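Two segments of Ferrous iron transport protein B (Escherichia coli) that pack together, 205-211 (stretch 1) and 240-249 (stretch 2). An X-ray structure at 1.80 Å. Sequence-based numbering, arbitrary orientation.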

# COMPACT_ATOMS: atom_id res chain seq x y z
N GLY A 205 13.55 -2.27 8.21
CA GLY A 205 14.02 -3.08 9.33
C GLY A 205 13.14 -4.28 9.60
O GLY A 205 13.64 -5.41 9.76
N LEU A 206 11.83 -4.03 9.67
CA LEU A 206 10.85 -5.09 9.95
C LEU A 206 10.79 -6.09 8.79
O LEU A 206 10.73 -7.30 9.01
CB LEU A 206 9.47 -4.49 10.21
CG LEU A 206 9.08 -4.14 11.64
CD1 LEU A 206 7.59 -3.82 11.68
CD2 LEU A 206 9.42 -5.28 12.63
N GLN A 207 10.87 -5.60 7.54
CA GLN A 207 10.89 -6.49 6.40
C GLN A 207 12.09 -7.41 6.44
O GLN A 207 11.99 -8.60 6.12
CB GLN A 207 10.86 -5.70 5.09
CG GLN A 207 9.57 -4.94 4.91
CD GLN A 207 8.43 -5.89 4.70
OE1 GLN A 207 7.49 -5.93 5.46
NE2 GLN A 207 8.52 -6.68 3.61
N MET A 208 13.24 -6.88 6.86
CA MET A 208 14.46 -7.70 6.90
C MET A 208 14.35 -8.78 7.98
O MET A 208 14.76 -9.93 7.79
CB MET A 208 15.69 -6.82 7.18
CG MET A 208 16.09 -5.84 6.07
SD MET A 208 17.40 -4.74 6.68
CE MET A 208 18.71 -5.92 6.84
N LEU A 209 13.80 -8.41 9.12
CA LEU A 209 13.56 -9.37 10.21
C LEU A 209 12.55 -10.47 9.80
O LEU A 209 12.67 -11.61 10.24
CB LEU A 209 13.04 -8.65 11.45
CG LEU A 209 14.00 -7.63 12.08
CD1 LEU A 209 13.31 -6.74 13.13
CD2 LEU A 209 15.20 -8.36 12.68
N GLU A 210 11.58 -10.11 8.97
CA GLU A 210 10.64 -11.07 8.42
C GLU A 210 11.29 -12.03 7.41
O GLU A 210 10.73 -13.09 7.13
CB GLU A 210 9.41 -10.35 7.83
CG GLU A 210 8.25 -11.29 7.61
CD GLU A 210 7.04 -10.63 6.99
OE1 GLU A 210 7.21 -9.61 6.27
OE2 GLU A 210 5.91 -11.16 7.25
N GLY A 211 12.48 -11.68 6.91
CA GLY A 211 13.22 -12.47 5.93
C GLY A 211 13.14 -11.97 4.49
O GLY A 211 13.47 -12.71 3.58
N PRO A 240 10.03 -15.25 15.54
CA PRO A 240 9.79 -13.81 15.40
C PRO A 240 9.19 -13.42 14.05
O PRO A 240 8.35 -12.54 14.00
CB PRO A 240 11.17 -13.17 15.65
CG PRO A 240 12.08 -14.25 16.05
CD PRO A 240 11.42 -15.59 15.87
N ALA A 241 9.58 -14.09 12.97
CA ALA A 241 9.10 -13.72 11.62
C ALA A 241 7.60 -13.91 11.52
O ALA A 241 6.90 -13.11 10.92
CB ALA A 241 9.83 -14.52 10.53
N LEU A 242 7.11 -14.96 12.17
CA LEU A 242 5.69 -15.24 12.21
C LEU A 242 4.95 -14.25 13.10
O LEU A 242 3.78 -13.95 12.84
CB LEU A 242 5.48 -16.64 12.73
CG LEU A 242 4.09 -17.28 12.75
CD1 LEU A 242 3.32 -16.93 11.50
CD2 LEU A 242 4.22 -18.80 12.91
N HIS A 243 5.61 -13.76 14.16
CA HIS A 243 4.98 -12.70 14.98
C HIS A 243 4.73 -11.41 14.20
O HIS A 243 3.74 -10.72 14.44
CB HIS A 243 5.81 -12.37 16.21
CG HIS A 243 5.71 -13.38 17.31
ND1 HIS A 243 4.85 -13.24 18.38
CD2 HIS A 243 6.37 -14.54 17.51
CE1 HIS A 243 4.99 -14.27 19.19
NE2 HIS A 243 5.90 -15.08 18.68
N ILE A 244 5.65 -11.07 13.30
CA ILE A 244 5.49 -9.90 12.41
C ILE A 244 4.24 -10.11 11.57
O ILE A 244 3.34 -9.28 11.58
CB ILE A 244 6.72 -9.67 11.51
CG1 ILE A 244 7.96 -9.36 12.33
CG2 ILE A 244 6.49 -8.49 10.51
CD1 ILE A 244 9.29 -9.35 11.50
N ALA A 245 4.16 -11.25 10.90
CA ALA A 245 3.01 -11.54 10.02
C ALA A 245 1.70 -11.59 10.80
O ALA A 245 0.70 -11.02 10.36
CB ALA A 245 3.24 -12.85 9.24
N ASP A 246 1.73 -12.23 11.98
CA ASP A 246 0.53 -12.45 12.79
C ASP A 246 -0.01 -11.09 13.29
O ASP A 246 -1.22 -10.87 13.27
CB ASP A 246 0.82 -13.42 13.97
CG ASP A 246 0.73 -14.91 13.56
OD1 ASP A 246 0.13 -15.24 12.51
OD2 ASP A 246 1.24 -15.78 14.31
N ALA A 247 0.89 -10.18 13.68
CA ALA A 247 0.47 -8.82 14.09
C ALA A 247 -0.33 -8.16 12.95
O ALA A 247 -1.37 -7.56 13.18
CB ALA A 247 1.68 -7.95 14.47
N ARG A 248 0.16 -8.30 11.72
CA ARG A 248 -0.53 -7.71 10.55
C ARG A 248 -1.89 -8.30 10.34
O ARG A 248 -2.87 -7.56 10.24
CB ARG A 248 0.33 -7.84 9.28
CG ARG A 248 1.56 -7.00 9.37
CD ARG A 248 2.59 -7.35 8.28
NE ARG A 248 3.79 -6.55 8.46
CZ ARG A 248 4.91 -6.75 7.77
NH1 ARG A 248 4.97 -7.72 6.88
NH2 ARG A 248 5.96 -5.98 7.98
N TYR A 249 -1.99 -9.62 10.34
CA TYR A 249 -3.28 -10.24 10.15
C TYR A 249 -4.25 -9.94 11.30
O TYR A 249 -5.45 -9.75 11.08
CB TYR A 249 -3.08 -11.72 9.86
CG TYR A 249 -2.47 -11.96 8.45
CD1 TYR A 249 -3.19 -11.65 7.30
CD2 TYR A 249 -1.18 -12.45 8.28
CE1 TYR A 249 -2.66 -11.86 6.00
CE2 TYR A 249 -0.63 -12.68 6.99
CZ TYR A 249 -1.38 -12.38 5.85
OH TYR A 249 -0.83 -12.59 4.56

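The contact is a small, obliquely antiparallel packing of two helix segments, in which one isoleucine packs against the backbone and apolar side chains of the other helix and one arginine ties the helices together through a salt bridge and a second hydrogen bond. The axes of helices 205-210 and 240-249 approach to 9.1 Å, with 126° between their N-to-C directions, and 355 Å² is buried over both sides. The backbones come nearest near the C-terminal end of stretch 1 and the start of stretch 2: the CA atoms of Glu210 and Ala241 are 4.4 Å apart. A methyl side chain suits this narrow place, since Ala241 CB already lies 3.8 Å from Glu210 O and 4.1 Å from Leu209 O.

One turn further along, Ile244 points its CA-to-CB bond toward the first helix. Its chi1 m, chi2 t conformation extends Ile244 CD1 onto the backbone of that helix, 3.5 Å from both Leu206 O and Glu210 N. These two atoms are already paired by the helical hydrogen bond from Glu210 N to Leu206 O (2.9 Å), so the methyl group covers a backbone polar pair that is satisfied. The same Ile244 CD1 packs 3.8 Å from Leu209 CB and 4.2 Å from Leu206 CD2, giving a branched apolar side chain apolar neighbours in a buried position.

Glu210 loses the most surface to the other stretch, 83 Å². Its side chain is a knob seated among Ala241, Ile244, Ala245 and Arg248. With chi1 and chi2 both t, the chain is extended: Glu210 CB lies 3.8 Å from Ile244 CD1, while the carboxylate reaches on to Arg248 and lies against the methyl group of Ala245, with Glu210 OE2 3.7 Å from Ala245 CB. The aliphatic part thus meets the isoleucine and the charged end meets the guanidinium of Arg248.

The CA-to-CB bond of Arg248 points toward the first helix, and with chi2 and chi3 both t the rest of the chain runs on extended, which carries the guanidinium across the gap. Arg248 NH1 donates to Glu210 OE1 at 3.0 Å (N-H...O angle 131°), a hydrogen bond within a salt bridge. Arg248 NH2 donates to Gln207 OE1 at 2.9 Å (138°), and this oxygen lies at the guanidinium edge, near its plane. Gln207 directs its CA-to-CB bond away from the second helix, yet its chi1 m, chi2 m bend brings the amide end back within reach. Its neutral oxygen accepts from the buried arginine without adding another charge.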